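Local coordinates for protein putative lipase/esterase (PDB 3BXP) that probably hydrolyses carboxylic esters, being a putative carboxylesterase of the alpha/beta-hydrolase clan whose natural substrate is not established, at residues B[212-217]-B[224-229]; B[20-25]-B[102-107]; B[44-49]-B[80-85]. All blocks are in the same frame, centred on the assembly; numbering follows the deposited sequence.

Contact 1. Residues B[212-217]-B[224-229]; sequences KYVQAM and TAYHLF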
loop_
_atom_site.group_PDB
_atom_site.type_symbol
_atom_site.label_atom_id
_atom_site.label_comp_id
_atom_site.label_asym_id
_atom_site.label_seq_id
_atom_site.Cartn_x
_atom_site.Cartn_y
_atom_site.Cartn_z
ATOM N N LYS B 212 10.287 4.083 -0.490
ATOM C CA LYS B 212 11.025 5.312 -0.853
ATOM C C LYS B 212 10.350 6.027 -2.050
ATOM O O LYS B 212 10.131 7.244 -2.010
ATOM C CB LYS B 212 12.482 4.991 -1.197
ATOM C CG LYS B 212 13.345 4.700 -0.024
ATOM C CD LYS B 212 14.676 4.054 -0.437
ATOM C CE LYS B 212 15.745 4.089 0.635
ATOM N NZ LYS B 212 16.574 5.382 0.555
ATOM N N TYR B 213 9.995 5.301 -3.096
ATOM C CA TYR B 213 9.362 5.939 -4.272
ATOM C C TYR B 213 7.966 6.494 -3.876
ATOM O O TYR B 213 7.558 7.606 -4.229
ATOM C CB TYR B 213 9.219 4.916 -5.410
ATOM C CG TYR B 213 8.872 5.569 -6.699
ATOM C CD1 TYR B 213 9.740 6.445 -7.294
ATOM C CD2 TYR B 213 7.652 5.336 -7.328
ATOM C CE1 TYR B 213 9.435 7.097 -8.495
ATOM C CE2 TYR B 213 7.331 5.984 -8.519
ATOM C CZ TYR B 213 8.221 6.850 -9.100
ATOM O OH TYR B 213 7.877 7.496 -10.299
ATOM N N VAL B 214 7.191 5.695 -3.150
ATOM C CA VAL B 214 5.853 6.132 -2.727
ATOM C C VAL B 214 5.929 7.362 -1.819
ATOM O O VAL B 214 5.146 8.295 -1.967
ATOM C CB VAL B 214 5.041 4.976 -2.115
ATOM C CG1 VAL B 214 3.653 5.440 -1.612
ATOM C CG2 VAL B 214 4.890 3.837 -3.198
ATOM N N GLN B 215 6.879 7.380 -0.891
ATOM C CA GLN B 215 7.018 8.545 -0.039
ATOM C C GLN B 215 7.141 9.793 -0.876
ATOM O O GLN B 215 6.480 10.791 -0.650
ATOM C CB GLN B 215 8.236 8.381 0.868
ATOM C CG GLN B 215 8.647 9.627 1.646
ATOM C CD GLN B 215 9.536 10.583 0.861
ATOM O OE1 GLN B 215 10.430 10.163 0.119
ATOM N NE2 GLN B 215 9.289 11.873 1.026
ATOM N N ALA B 216 7.995 9.709 -1.883
ATOM C CA ALA B 216 8.368 10.907 -2.677
ATOM C C ALA B 216 7.195 11.342 -3.532
ATOM O O ALA B 216 6.953 12.529 -3.717
ATOM C CB ALA B 216 9.600 10.588 -3.591
HETATM N N MSE B 217 6.485 10.361 -4.082
HETATM C CA MSE B 217 5.330 10.676 -4.881
HETATM C C MSE B 217 4.264 11.363 -4.067
HETATM O O MSE B 217 3.656 12.353 -4.541
HETATM C CB MSE B 217 4.726 9.405 -5.496
HETATM C CG MSE B 217 5.566 8.820 -6.558
HETATM SE SE MSE B 217 5.598 9.748 -8.257
HETATM C CE MSE B 217 4.157 8.809 -9.077
ATOM N N THR B 224 -1.125 8.376 -6.757
ATOM C CA THR B 224 -0.348 7.177 -6.460
ATOM C C THR B 224 -1.228 6.179 -5.696
ATOM O O THR B 224 -1.978 6.564 -4.785
ATOM C CB THR B 224 0.896 7.490 -5.583
ATOM O OG1 THR B 224 1.706 8.479 -6.205
ATOM C CG2 THR B 224 1.770 6.241 -5.329
ATOM N N ALA B 225 -1.163 4.900 -6.087
ATOM C CA ALA B 225 -1.655 3.794 -5.247
ATOM C C ALA B 225 -0.467 2.914 -4.873
ATOM O O ALA B 225 0.484 2.766 -5.650
ATOM C CB ALA B 225 -2.731 2.940 -5.967
ATOM N N TYR B 226 -0.558 2.288 -3.709
ATOM C CA TYR B 226 0.491 1.423 -3.215
ATOM C C TYR B 226 -0.097 0.276 -2.412
ATOM O O TYR B 226 -0.914 0.496 -1.477
ATOM C CB TYR B 226 1.431 2.222 -2.305
ATOM C CG TYR B 226 2.576 1.457 -1.657
ATOM C CD1 TYR B 226 3.336 0.588 -2.378
ATOM C CD2 TYR B 226 2.947 1.691 -0.331
ATOM C CE1 TYR B 226 4.421 -0.082 -1.812
ATOM C CE2 TYR B 226 4.047 1.048 0.228
ATOM C CZ TYR B 226 4.774 0.177 -0.517
ATOM O OH TYR B 226 5.860 -0.462 0.036
ATOM N N HIS B 227 0.270 -0.919 -2.852
ATOM C CA HIS B 227 -0.187 -2.156 -2.215
ATOM C C HIS B 227 0.948 -3.003 -1.829
ATOM O O HIS B 227 1.590 -3.613 -2.682
ATOM C CB HIS B 227 -1.147 -2.910 -3.146
ATOM C CG HIS B 227 -2.374 -2.134 -3.471
ATOM N ND1 HIS B 227 -3.483 -2.107 -2.654
ATOM C CD2 HIS B 227 -2.650 -1.307 -4.502
ATOM C CE1 HIS B 227 -4.401 -1.315 -3.189
ATOM N NE2 HIS B 227 -3.919 -0.808 -4.305
ATOM N N LEU B 228 1.200 -3.032 -0.522
ATOM C CA LEU B 228 2.181 -3.928 0.055
ATOM C C LEU B 228 1.484 -5.144 0.696
ATOM O O LEU B 228 0.864 -5.061 1.754
ATOM C CB LEU B 228 3.007 -3.155 1.084
ATOM C CG LEU B 228 4.209 -3.881 1.686
ATOM C CD1 LEU B 228 5.315 -3.993 0.628
ATOM C CD2 LEU B 228 4.660 -3.049 2.867
ATOM N N PHE B 229 1.512 -6.256 -0.021
ATOM C CA PHE B 229 0.733 -7.420 0.362
ATOM C C PHE B 229 1.403 -8.109 1.530
ATOM O O PHE B 229 2.633 -8.176 1.608
ATOM C CB PHE B 229 0.586 -8.422 -0.808
ATOM C CG PHE B 229 -0.197 -7.889 -1.950
ATOM C CD1 PHE B 229 -1.582 -7.962 -1.942
ATOM C CD2 PHE B 229 0.425 -7.280 -3.030
ATOM C CE1 PHE B 229 -2.287 -7.455 -2.965
ATOM C CE2 PHE B 229 -0.343 -6.774 -4.085
ATOM C CZ PHE B 229 -1.679 -6.850 -4.018
#
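Val214 on helix 208-219 faces Tyr226 on strand 224-229, their CA atoms 7.2 Å apart. The axes of the two short segments approach to 9.3 Å. Their N-to-C directions differ by 151°, so helix and strand run roughly antiparallel. Met217, modelled as selenomethionine, is level with Thr224 at the start of the strand. No hydrogen bond joins the segments.

The valine does most of the touching. Its CG2 sits over one face of the Tyr226 ring in a CH-pi contact, 3.9 Å from the ring centroid and 22° off the normal. CG1 is turned anti to the backbone N (chi1 178°), and it fits beside the root of the ring, 4.0 Å from Tyr226 CB. The phenol points on past the valine to bond Ser210 OG earlier on the same helix.

Helix 208-219 is the crossover of a beta-alpha-beta unit between the parallel strands 194-199 and 224-229 of the alpha/beta-hydrolase sheet. Val196 of the neighbouring strand touches both Val214 and Tyr226. An alanine in place of Tyr226 would probably leave Val214 CG2 over a gap and Ser210 without its phenol partner.

At the other end, Met217 and Thr224 cross at a slant, with Met217 CB 3.2 Å from Thr224 OG1. That hydroxyl is bonded to Val222 O in the connecting turn. Strand 224-229 ends the sheet within its own chain, but Tyr226, His227 and Leu228 pair antiparallel with a strand of the second subunit, and the sheet runs on through the dimer.

Contact 2. Residues B[20-25]-B[102-107]; sequences AYWLDQ and SAHHVD. With PGR (R-1,2-propanediol), chain L.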
loop_
_atom_site.group_PDB
_atom_site.type_symbol
_atom_site.label_atom_id
_atom_site.label_comp_id
_atom_site.label_asym_id
_atom_site.label_seq_id
_atom_site.Cartn_x
_atom_site.Cartn_y
_atom_site.Cartn_z
ATOM N N ALA B 20 6.560 -6.866 -29.782
ATOM C CA ALA B 20 5.232 -6.257 -29.720
ATOM C C ALA B 20 4.142 -7.291 -29.884
ATOM O O ALA B 20 4.217 -8.201 -30.696
ATOM C CB ALA B 20 5.056 -5.173 -30.774
ATOM N N TYR B 21 3.164 -7.145 -29.031
ATOM C CA TYR B 21 1.968 -7.985 -29.096
ATOM C C TYR B 21 0.782 -7.076 -29.380
ATOM O O TYR B 21 0.292 -6.366 -28.494
ATOM C CB TYR B 21 1.778 -8.688 -27.774
ATOM C CG TYR B 21 2.939 -9.542 -27.355
ATOM C CD1 TYR B 21 3.063 -10.853 -27.805
ATOM C CD2 TYR B 21 3.911 -9.037 -26.526
ATOM C CE1 TYR B 21 4.125 -11.636 -27.395
ATOM C CE2 TYR B 21 4.985 -9.835 -26.106
ATOM C CZ TYR B 21 5.061 -11.129 -26.550
ATOM O OH TYR B 21 6.116 -11.896 -26.127
ATOM N N TRP B 22 0.377 -7.095 -30.649
ATOM C CA TRP B 22 -0.660 -6.223 -31.154
ATOM C C TRP B 22 -1.987 -6.901 -31.046
ATOM O O TRP B 22 -2.235 -7.916 -31.683
ATOM C CB TRP B 22 -0.373 -5.816 -32.609
ATOM C CG TRP B 22 0.904 -5.192 -32.875
ATOM C CD1 TRP B 22 1.902 -5.667 -33.712
ATOM C CD2 TRP B 22 1.403 -3.932 -32.354
ATOM N NE1 TRP B 22 2.953 -4.794 -33.732
ATOM C CE2 TRP B 22 2.696 -3.738 -32.896
ATOM C CE3 TRP B 22 0.893 -2.972 -31.478
ATOM C CZ2 TRP B 22 3.466 -2.605 -32.609
ATOM C CZ3 TRP B 22 1.674 -1.867 -31.164
ATOM C CH2 TRP B 22 2.932 -1.674 -31.759
ATOM N N LEU B 23 -2.844 -6.342 -30.214
ATOM C CA LEU B 23 -4.224 -6.864 -30.112
ATOM C C LEU B 23 -4.999 -6.631 -31.401
ATOM O O LEU B 23 -5.002 -5.529 -31.930
ATOM C CB LEU B 23 -4.925 -6.211 -28.910
ATOM C CG LEU B 23 -6.245 -6.792 -28.420
ATOM C CD1 LEU B 23 -6.094 -8.248 -28.077
ATOM C CD2 LEU B 23 -6.710 -5.968 -27.206
ATOM N N ASP B 24 -5.655 -7.676 -31.904
ATOM C CA ASP B 24 -6.564 -7.535 -33.042
ATOM C C ASP B 24 -7.789 -6.674 -32.729
ATOM O O ASP B 24 -8.310 -6.618 -31.561
ATOM C CB ASP B 24 -7.113 -8.889 -33.534
ATOM C CG ASP B 24 -6.053 -9.773 -34.170
ATOM O OD1 ASP B 24 -4.995 -9.259 -34.547
ATOM O OD2 ASP B 24 -6.322 -10.984 -34.322
ATOM N N GLN B 25 -8.257 -6.023 -33.786
ATOM C CA GLN B 25 -9.587 -5.387 -33.804
ATOM C C GLN B 25 -10.653 -6.467 -33.829
ATOM O O GLN B 25 -10.382 -7.578 -34.275
ATOM C CB GLN B 25 -9.697 -4.475 -35.024
ATOM C CG GLN B 25 -8.777 -3.262 -34.960
ATOM C CD GLN B 25 -9.134 -2.351 -33.840
ATOM O OE1 GLN B 25 -10.307 -1.927 -33.720
ATOM N NE2 GLN B 25 -8.163 -2.026 -32.991
ATOM N N SER B 102 -1.076 4.126 -36.167
ATOM C CA SER B 102 -2.122 3.940 -37.198
ATOM C C SER B 102 -2.178 2.500 -37.715
ATOM O O SER B 102 -3.271 1.970 -37.982
ATOM C CB SER B 102 -1.962 4.924 -38.349
ATOM O OG SER B 102 -2.386 6.195 -37.901
ATOM N N ALA B 103 -1.019 1.887 -37.847
ATOM C CA ALA B 103 -0.906 0.508 -38.367
ATOM C C ALA B 103 -1.551 -0.501 -37.441
ATOM O O ALA B 103 -2.137 -1.483 -37.908
ATOM C CB ALA B 103 0.585 0.115 -38.588
ATOM N N HIS B 104 -1.443 -0.288 -36.136
ATOM C CA HIS B 104 -1.975 -1.290 -35.172
ATOM C C HIS B 104 -2.988 -0.745 -34.198
ATOM O O HIS B 104 -3.406 -1.448 -33.291
ATOM C CB HIS B 104 -0.846 -1.955 -34.409
ATOM C CG HIS B 104 0.043 -2.736 -35.295
ATOM N ND1 HIS B 104 -0.403 -3.888 -35.914
ATOM C CD2 HIS B 104 1.288 -2.496 -35.770
ATOM C CE1 HIS B 104 0.553 -4.342 -36.707
ATOM N NE2 HIS B 104 1.584 -3.516 -36.642
ATOM N N HIS B 105 -3.320 0.532 -34.379
ATOM C CA HIS B 105 -4.436 1.203 -33.675
ATOM C C HIS B 105 -4.126 1.321 -32.210
ATOM O O HIS B 105 -4.662 0.634 -31.386
ATOM C CB HIS B 105 -5.721 0.432 -33.928
ATOM C CG HIS B 105 -5.926 0.078 -35.370
ATOM N ND1 HIS B 105 -5.994 1.020 -36.377
ATOM C CD2 HIS B 105 -6.052 -1.129 -35.972
ATOM C CE1 HIS B 105 -6.170 0.403 -37.536
ATOM N NE2 HIS B 105 -6.212 -0.904 -37.314
ATOM N N VAL B 106 -3.170 2.194 -31.916
ATOM C CA VAL B 106 -2.678 2.402 -30.585
ATOM C C VAL B 106 -3.100 3.784 -30.077
ATOM O O VAL B 106 -2.925 4.791 -30.766
ATOM C CB VAL B 106 -1.150 2.382 -30.552
ATOM C CG1 VAL B 106 -0.644 2.487 -29.070
ATOM C CG2 VAL B 106 -0.562 1.149 -31.322
ATOM N N ASP B 107 -3.691 3.829 -28.885
ATOM C CA ASP B 107 -4.067 5.121 -28.298
ATOM C C ASP B 107 -2.826 5.664 -27.612
ATOM O O ASP B 107 -2.435 5.210 -26.527
ATOM C CB ASP B 107 -5.198 4.982 -27.270
ATOM C CG ASP B 107 -5.694 6.307 -26.721
ATOM O OD1 ASP B 107 -5.042 7.382 -26.894
ATOM O OD2 ASP B 107 -6.812 6.259 -26.118
HETATM C C1 PGR L . -3.582 7.100 -32.865
HETATM C C2 PGR L . -3.762 7.320 -34.353
HETATM C C3 PGR L . -5.239 7.566 -34.646
HETATM O O1 PGR L . -4.321 5.921 -32.659
HETATM O O2 PGR L . -2.894 8.396 -34.683
HETATM O O HOH W 1 -5.510 -3.339 -33.374
#
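One water joins the backbone of Leu23 and His104 to the amide of Gln25, which also packs on His105. It donates to Leu23 O at 2.7 Å and to His104 O at 2.8 Å, and it accepts from Gln25 NE2 at 3.0 Å. The same amide nitrogen also bonds Val33 O, which helps fix the rotation of the amide. Gln25 CG then rests 3.6 Å from His105 CD2, with the amide and imidazole planes 75° apart.

The larger surface is aromatic. With CG anti to the carbonyl carbon (chi1 -64°), the imidazole of His104 lies flat over the five-membered ring of Trp22 as a face-to-face stack, with centroids 3.5 Å apart and planes at 3°. The six-membered ring takes His104 CB over the same face in a CH-pi contact, while Val106 CG2 lies 3.8 Å from Trp22 CZ3. Ala20 CB lies over the rim of the opposite face. Trp22 NE1 bonds Glu5 OE1 on strand 2-9, and His67 meets the indole edge-to-face.

The contact ties the end of strand 16-23, near one margin of the sheet, to the weakly bonded helical turn 101-104 and strand 106-107. His105 leaves the helix with positive phi. A propanediol, probably from the crystallisation liquor, sits beyond Val106, with its O1 2.6 Å from Val106 O.

Trp22 NE1 and His104 NE2 are 3.5 Å apart at a poor angle, so the stack itself holds this pair. The electron-rich indole under the imidazole, with Glu5 nearby, could somewhat favour a protonated His104.

Contact 3. Residues B[44-49]-B[80-85]; sequences GGFTYH and QSVYPW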
loop_
_atom_site.group_PDB
_atom_site.type_symbol
_atom_site.label_atom_id
_atom_site.label_comp_id
_atom_site.label_asym_id
_atom_site.label_seq_id
_atom_site.Cartn_x
_atom_site.Cartn_y
_atom_site.Cartn_z
ATOM N N GLY B 44 15.260 -8.929 -13.543
ATOM C CA GLY B 44 16.447 -9.614 -13.914
ATOM C C GLY B 44 17.748 -9.029 -13.381
ATOM O O GLY B 44 18.833 -9.408 -13.819
ATOM N N GLY B 45 17.613 -8.099 -12.454
ATOM C CA GLY B 45 18.754 -7.557 -11.692
ATOM C C GLY B 45 19.884 -6.983 -12.516
ATOM O O GLY B 45 21.040 -6.892 -12.062
ATOM N N PHE B 46 19.512 -6.533 -13.702
ATOM C CA PHE B 46 20.386 -5.920 -14.690
ATOM C C PHE B 46 21.390 -6.896 -15.297
ATOM O O PHE B 46 22.294 -6.491 -16.041
ATOM C CB PHE B 46 21.111 -4.670 -14.180
ATOM C CG PHE B 46 20.211 -3.607 -13.600
ATOM C CD1 PHE B 46 19.433 -2.762 -14.391
ATOM C CD2 PHE B 46 20.192 -3.418 -12.234
ATOM C CE1 PHE B 46 18.648 -1.744 -13.785
ATOM C CE2 PHE B 46 19.400 -2.425 -11.640
ATOM C CZ PHE B 46 18.633 -1.596 -12.436
ATOM N N THR B 47 21.206 -8.197 -15.035
ATOM C CA THR B 47 22.082 -9.220 -15.624
ATOM C C THR B 47 21.410 -10.136 -16.632
ATOM O O THR B 47 22.090 -10.815 -17.413
ATOM C CB THR B 47 22.739 -10.102 -14.517
ATOM O OG1 THR B 47 21.733 -10.787 -13.760
ATOM C CG2 THR B 47 23.573 -9.207 -13.579
ATOM N N TYR B 48 20.093 -10.173 -16.585
ATOM C CA TYR B 48 19.252 -10.936 -17.540
ATOM C C TYR B 48 17.922 -10.248 -17.696
ATOM O O TYR B 48 17.616 -9.290 -16.976
ATOM C CB TYR B 48 19.062 -12.407 -17.096
ATOM C CG TYR B 48 18.162 -12.652 -15.881
ATOM C CD1 TYR B 48 18.672 -12.575 -14.604
ATOM C CD2 TYR B 48 16.804 -13.031 -16.044
ATOM C CE1 TYR B 48 17.893 -12.808 -13.514
ATOM C CE2 TYR B 48 16.019 -13.257 -14.947
ATOM C CZ TYR B 48 16.561 -13.146 -13.688
ATOM O OH TYR B 48 15.818 -13.382 -12.555
ATOM N N HIS B 49 17.077 -10.782 -18.580
ATOM C CA HIS B 49 15.748 -10.245 -18.763
ATOM C C HIS B 49 14.776 -11.300 -18.344
ATOM O O HIS B 49 14.643 -12.332 -19.011
ATOM C CB HIS B 49 15.441 -9.819 -20.204
ATOM C CG HIS B 49 16.330 -8.731 -20.726
ATOM N ND1 HIS B 49 17.255 -8.953 -21.725
ATOM C CD2 HIS B 49 16.417 -7.413 -20.403
ATOM C CE1 HIS B 49 17.892 -7.813 -21.977
ATOM N NE2 HIS B 49 17.374 -6.861 -21.222
ATOM N N GLN B 80 29.322 -3.543 -19.575
ATOM C CA GLN B 80 28.605 -2.323 -19.943
ATOM C C GLN B 80 27.864 -1.765 -18.732
ATOM O O GLN B 80 27.645 -2.457 -17.726
ATOM C CB GLN B 80 27.628 -2.614 -21.053
ATOM C CG GLN B 80 28.288 -3.196 -22.287
ATOM C CD GLN B 80 27.285 -3.510 -23.342
ATOM O OE1 GLN B 80 26.787 -4.645 -23.435
ATOM N NE2 GLN B 80 26.942 -2.516 -24.132
ATOM N N SER B 81 27.469 -0.509 -18.848
ATOM C CA SER B 81 26.534 0.076 -17.895
ATOM C C SER B 81 25.154 0.151 -18.519
ATOM O O SER B 81 24.972 0.098 -19.736
ATOM C CB SER B 81 26.980 1.444 -17.438
ATOM O OG SER B 81 28.305 1.396 -16.930
ATOM N N VAL B 82 24.193 0.292 -17.629
ATOM C CA VAL B 82 22.797 0.303 -18.004
ATOM C C VAL B 82 22.391 1.687 -18.481
ATOM O O VAL B 82 21.587 1.822 -19.367
ATOM C CB VAL B 82 21.902 -0.106 -16.779
ATOM C CG1 VAL B 82 20.415 0.100 -17.069
ATOM C CG2 VAL B 82 22.202 -1.537 -16.376
ATOM N N TYR B 83 22.908 2.716 -17.843
ATOM C CA TYR B 83 22.495 4.053 -18.146
ATOM C C TYR B 83 23.678 4.804 -18.778
ATOM O O TYR B 83 24.814 4.406 -18.538
ATOM C CB TYR B 83 22.041 4.738 -16.832
ATOM C CG TYR B 83 20.815 4.134 -16.166
ATOM C CD1 TYR B 83 19.559 4.308 -16.725
ATOM C CD2 TYR B 83 20.887 3.374 -14.993
ATOM C CE1 TYR B 83 18.396 3.791 -16.158
ATOM C CE2 TYR B 83 19.717 2.808 -14.419
ATOM C CZ TYR B 83 18.491 3.028 -14.999
ATOM O OH TYR B 83 17.374 2.501 -14.452
ATOM N N PRO B 84 23.414 5.884 -19.555
ATOM C CA PRO B 84 22.052 6.394 -19.716
ATOM C C PRO B 84 21.236 5.609 -20.719
ATOM O O PRO B 84 20.074 5.903 -20.983
ATOM C CB PRO B 84 22.280 7.808 -20.221
ATOM C CG PRO B 84 23.482 7.686 -21.049
ATOM C CD PRO B 84 24.383 6.684 -20.331
ATOM N N TRP B 85 21.836 4.564 -21.242
ATOM C CA TRP B 85 21.273 3.873 -22.417
ATOM C C TRP B 85 19.841 3.379 -22.260
ATOM O O TRP B 85 19.046 3.549 -23.186
ATOM C CB TRP B 85 22.164 2.718 -22.886
ATOM C CG TRP B 85 23.631 3.052 -22.704
ATOM C CD1 TRP B 85 24.501 2.457 -21.826
ATOM C CD2 TRP B 85 24.365 4.102 -23.335
ATOM N NE1 TRP B 85 25.710 3.082 -21.866
ATOM C CE2 TRP B 85 25.659 4.072 -22.809
ATOM C CE3 TRP B 85 24.051 5.055 -24.320
ATOM C CZ2 TRP B 85 26.646 4.972 -23.201
ATOM C CZ3 TRP B 85 25.043 5.937 -24.733
ATOM C CH2 TRP B 85 26.327 5.873 -24.192
#
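The Phe46 ring is met obliquely by Val82, whose CG2 comes to 3.6 Å from Phe46 CD1, and the two side chains cross at about a right angle. Val82 CG1 in turn lies over the centre of one face of the Tyr83 ring, 3.8 Å above its plane. The valine is thus wedged between two aromatic rings. With CG1 anti to the backbone N (chi1 171°), both methyls reach Phe46, CG2 more closely. Within 80-85, Pro84 CD covers one face of Trp85, and Ser81 O lies in plane at the indole edge. Within 44-49, Gly44 CA sits over the centre of one face of Tyr48.

The glycine-rich turn is tight. Gly44 O accepts from Thr47 N at 2.9 Å and from Tyr48 N at 3.1 Å, both from the same face of its plane. Gly44, Gly45 and Phe46 all have positive phi. Such a loop after strand 35-41 is consistent with the oxyanion-hole loop of related esterases.

Phe46 also packs on Ala118 and His121 of helix 118-129, and Ile174 of helix 168-174 touches Phe46, Val82 and Tyr83.

Across the two segments the chemistry is apolar. Tyr83 OH comes only to 4.5 Å from Phe46 CE1 and spends its polarity on His121 ND1. The fit of Phe46 against Val82 therefore rests on shape and burial, with no directional bond.

In the fold
The three contacts are separate sites in one alpha/beta-hydrolase fold. Contacts 1 and 2 both reach the central sheet, but on opposite sides of the chain's centre, with their centres 31 Å apart. Contact 1 includes the strand through which the sheet continues into the second subunit. Contact 3 is nested along the chain inside the loop closed by contact 2, yet their nearest atoms are about 11 Å apart. Contacts 1 and 3 also come to about 11 Å at their nearest atoms. Contact 3 lies by the probable active site: Phe46 is near the GxSxG motif of a likely nucleophile elbow. A buffer molecule, probably from the crystallisation liquor, is bonded by its Ser81 N and Trp85 NE1.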